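Long-range contact in ralf, proline/betaine transporter (Legionella pneumophila, PDB 4D7Q), which probably acts as a guanine nucleotide exchange factor, here as an engineered chimera joining a Legionella Sec7 domain to a Rickettsia capping domain: residues Y139-Q144 against R170-G175. The protein carries 2 engineered substitutions. Sequence-based numbering, arbitrary orientation.
Sequences YLLAFQ and RNLRGG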
ATOM      1  N   TYR A 139       3.519  16.010   2.055  1.00 18.71           N
ATOM      2  CA  TYR A 139       2.553  14.921   1.829  1.00 18.59           C
ATOM      3  C   TYR A 139       1.485  15.295   0.768  1.00 22.80           C
ATOM      4  O   TYR A 139       1.232  14.539  -0.179  1.00 21.29           O
ATOM      5  CB  TYR A 139       1.949  14.546   3.192  1.00 19.65           C
ATOM      6  CG  TYR A 139       0.841  13.520   3.137  1.00 20.24           C
ATOM      7  CD1 TYR A 139       1.122  12.158   3.214  1.00 21.00           C
ATOM      8  CD2 TYR A 139      -0.496  13.912   3.020  1.00 19.83           C
ATOM      9  CE1 TYR A 139       0.098  11.208   3.214  1.00 21.87           C
ATOM     10  CE2 TYR A 139      -1.526  12.972   3.018  1.00 20.57           C
ATOM     11  CZ  TYR A 139      -1.225  11.621   3.115  1.00 26.42           C
ATOM     12  OH  TYR A 139      -2.236  10.698   3.103  1.00 24.88           O
ATOM     13  N   LEU A 140       0.906  16.495   0.914  1.00 22.72           N
ATOM     14  CA  LEU A 140      -0.081  17.065   0.003  1.00 22.64           C
ATOM     15  C   LEU A 140       0.515  17.231  -1.407  1.00 23.64           C
ATOM     16  O   LEU A 140      -0.115  16.821  -2.390  1.00 21.90           O
ATOM     17  CB  LEU A 140      -0.585  18.418   0.562  1.00 24.19           C
ATOM     18  CG  LEU A 140      -1.656  19.091  -0.350  1.00 31.93           C
ATOM     19  CD1 LEU A 140      -3.046  18.681   0.051  1.00 33.46           C
ATOM     20  CD2 LEU A 140      -1.546  20.581  -0.331  1.00 34.58           C
ATOM     21  N   LEU A 141       1.738  17.816  -1.488  1.00 20.60           N
ATOM     22  CA  LEU A 141       2.468  17.999  -2.741  1.00 21.17           C
ATOM     23  C   LEU A 141       2.785  16.660  -3.367  1.00 22.26           C
ATOM     24  O   LEU A 141       2.678  16.543  -4.584  1.00 20.79           O
ATOM     25  CB  LEU A 141       3.816  18.687  -2.485  1.00 22.30           C
ATOM     26  CG  LEU A 141       3.873  20.196  -2.360  1.00 28.96           C
ATOM     27  CD1 LEU A 141       5.281  20.610  -1.981  1.00 28.22           C
ATOM     28  CD2 LEU A 141       3.439  20.899  -3.660  1.00 29.84           C
ATOM     29  N   ALA A 142       3.225  15.668  -2.553  1.00 19.56           N
ATOM     30  CA  ALA A 142       3.578  14.337  -3.068  1.00 20.49           C
ATOM     31  C   ALA A 142       2.434  13.668  -3.818  1.00 22.65           C
ATOM     32  O   ALA A 142       2.634  13.226  -4.954  1.00 21.54           O
ATOM     33  CB  ALA A 142       4.096  13.429  -1.962  1.00 21.31           C
ATOM     34  N   PHE A 143       1.251  13.592  -3.194  1.00 19.87           N
ATOM     35  CA  PHE A 143       0.067  13.012  -3.834  1.00 19.93           C
ATOM     36  C   PHE A 143      -0.346  13.807  -5.077  1.00 24.29           C
ATOM     37  O   PHE A 143      -0.738  13.208  -6.086  1.00 22.17           O
ATOM     38  CB  PHE A 143      -1.100  12.856  -2.840  1.00 20.92           C
ATOM     39  CG  PHE A 143      -1.075  11.511  -2.148  1.00 22.30           C
ATOM     40  CD1 PHE A 143      -1.458  10.351  -2.825  1.00 23.64           C
ATOM     41  CD2 PHE A 143      -0.586  11.385  -0.845  1.00 22.78           C
ATOM     42  CE1 PHE A 143      -1.382   9.102  -2.201  1.00 22.88           C
ATOM     43  CE2 PHE A 143      -0.536  10.133  -0.216  1.00 23.69           C
ATOM     44  CZ  PHE A 143      -0.933   9.006  -0.899  1.00 21.88           C
ATOM     45  N   GLN A 144      -0.203  15.139  -5.031  1.00 23.19           N
ATOM     46  CA  GLN A 144      -0.533  15.959  -6.204  1.00 24.17           C
ATOM     47  C   GLN A 144       0.397  15.658  -7.370  1.00 25.16           C
ATOM     48  O   GLN A 144      -0.078  15.610  -8.506  1.00 22.24           O
ATOM     49  CB  GLN A 144      -0.482  17.469  -5.901  1.00 25.82           C
ATOM     50  CG  GLN A 144      -1.225  18.332  -6.954  1.00 25.58           C
ATOM     51  CD  GLN A 144      -2.728  18.085  -6.947  1.00 40.23           C
ATOM     52  OE1 GLN A 144      -3.345  17.791  -5.910  1.00 30.90           O
ATOM     53  NE2 GLN A 144      -3.358  18.176  -8.108  1.00 27.70           N
ATOM     54  N   ARG A 170      -3.514  27.603  -8.549  1.00 24.46           N
ATOM     55  CA  ARG A 170      -4.903  27.743  -8.060  1.00 25.03           C
ATOM     56  C   ARG A 170      -5.279  26.490  -7.266  1.00 26.75           C
ATOM     57  O   ARG A 170      -5.868  26.580  -6.208  1.00 25.33           O
ATOM     58  CB  ARG A 170      -5.889  27.910  -9.250  1.00 26.36           C
ATOM     59  CG  ARG A 170      -5.826  29.254  -9.959  1.00 30.22           C
ATOM     60  CD  ARG A 170      -6.433  30.381  -9.163  1.00 34.93           C
ATOM     61  NE  ARG A 170      -7.897  30.309  -9.080  1.00 35.79           N
ATOM     62  CZ  ARG A 170      -8.653  31.252  -8.531  1.00 45.86           C
ATOM     63  NH1 ARG A 170      -8.096  32.337  -8.010  1.00 35.03           N
ATOM     64  NH2 ARG A 170      -9.968  31.114  -8.487  1.00 33.76           N
ATOM     65  N   ASN A 171      -4.856  25.317  -7.748  1.00 24.81           N
ATOM     66  CA  ASN A 171      -5.146  24.033  -7.106  1.00 22.96           C
ATOM     67  C   ASN A 171      -4.549  23.841  -5.710  1.00 25.76           C
ATOM     68  O   ASN A 171      -5.118  23.096  -4.907  1.00 26.49           O
ATOM     69  CB  ASN A 171      -4.717  22.883  -8.031  1.00 20.64           C
ATOM     70  CG  ASN A 171      -5.265  21.563  -7.567  1.00 39.63           C
ATOM     71  OD1 ASN A 171      -6.437  21.230  -7.776  1.00 34.58           O
ATOM     72  ND2 ASN A 171      -4.461  20.862  -6.815  1.00 30.96           N
ATOM     73  N   LEU A 172      -3.389  24.452  -5.435  1.00 21.87           N
ATOM     74  CA  LEU A 172      -2.664  24.305  -4.174  1.00 21.35           C
ATOM     75  C   LEU A 172      -2.861  25.455  -3.166  1.00 26.22           C
ATOM     76  O   LEU A 172      -2.239  25.444  -2.107  1.00 26.23           O
ATOM     77  CB  LEU A 172      -1.167  24.007  -4.432  1.00 20.56           C
ATOM     78  CG  LEU A 172      -0.878  22.629  -5.036  1.00 23.16           C
ATOM     79  CD1 LEU A 172       0.526  22.558  -5.599  1.00 22.19           C
ATOM     80  CD2 LEU A 172      -1.180  21.496  -4.044  1.00 24.86           C
ATOM     81  N   ARG A 173      -3.744  26.419  -3.478  1.00 24.01           N
ATOM     82  CA  ARG A 173      -4.056  27.541  -2.571  1.00 23.79           C
ATOM     83  C   ARG A 173      -4.436  27.045  -1.181  1.00 26.68           C
ATOM     84  O   ARG A 173      -5.284  26.166  -1.064  1.00 25.65           O
ATOM     85  CB  ARG A 173      -5.184  28.413  -3.117  1.00 21.30           C
ATOM     86  CG  ARG A 173      -4.766  29.342  -4.254  1.00 25.76           C
ATOM     87  CD  ARG A 173      -5.966  30.050  -4.871  1.00 28.61           C
ATOM     88  NE  ARG A 173      -6.948  29.088  -5.383  1.00 28.30           N
ATOM     89  CZ  ARG A 173      -8.261  29.297  -5.414  1.00 39.04           C
ATOM     90  NH1 ARG A 173      -8.768  30.442  -4.977  1.00 24.58           N
ATOM     91  NH2 ARG A 173      -9.077  28.358  -5.869  1.00 33.71           N
ATOM     92  N   GLY A 174      -3.757  27.566  -0.154  1.00 22.97           N
ATOM     93  CA  GLY A 174      -4.028  27.200   1.227  1.00 23.04           C
ATOM     94  C   GLY A 174      -3.491  25.850   1.665  1.00 26.41           C
ATOM     95  O   GLY A 174      -3.745  25.440   2.791  1.00 26.95           O
ATOM     96  N   GLY A 175      -2.728  25.180   0.800  1.00 23.23           N
ATOM     97  CA  GLY A 175      -2.169  23.856   1.083  1.00 22.35           C
ATOM     98  C   GLY A 175      -0.786  23.842   1.705  1.00 25.40           C
ATOM     99  O   GLY A 175      -0.259  22.762   2.009  1.00 24.61           O
TER
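Leu-140 and Gly-175 bring the two backbones closest, CA to CA 7.2 Å, where helix 135-152 meets the chain leaving helix 165-171; the CA atoms of Leu-141 and Leu-172 follow at 8.3 Å. Residues 170-175 run from helix 165-171 into a type II beta turn, Leu-172 to Gly-175, closed by Gly-175 N on Leu-172 O (3.0 Å). With CG anti to its backbone N (chi1 -180°), Leu-140 reaches out from its helix and lays CD2 against the turn's end, 3.4 Å from Gly-175 O and 3.8 Å from Leu-172 CD2. Both segments belong to the Legionella-derived Sec7 domain, an all-helical fold, and the contact packs helix 135-152 against the turn that follows helix 165-171. Leu-172 forks between two leucines: its CD1 meets Leu-141 CD2 at 3.9 Å, the two side chains crossing at about a right angle, with Phe-181 touching both. Gln-144 and Asn-171 come tip to tip, amide planes 50° apart, yet unbonded: as built, Gln-144 NE2 and Asn-171 ND2 lie 3.2 Å apart, two donors, so the amide orientations are doubtful. Phe-257 and Phe-261, from the Rickettsia-derived capping domain, touch Leu-140 and Gln-144 respectively, joining parts of different origin in the chimera.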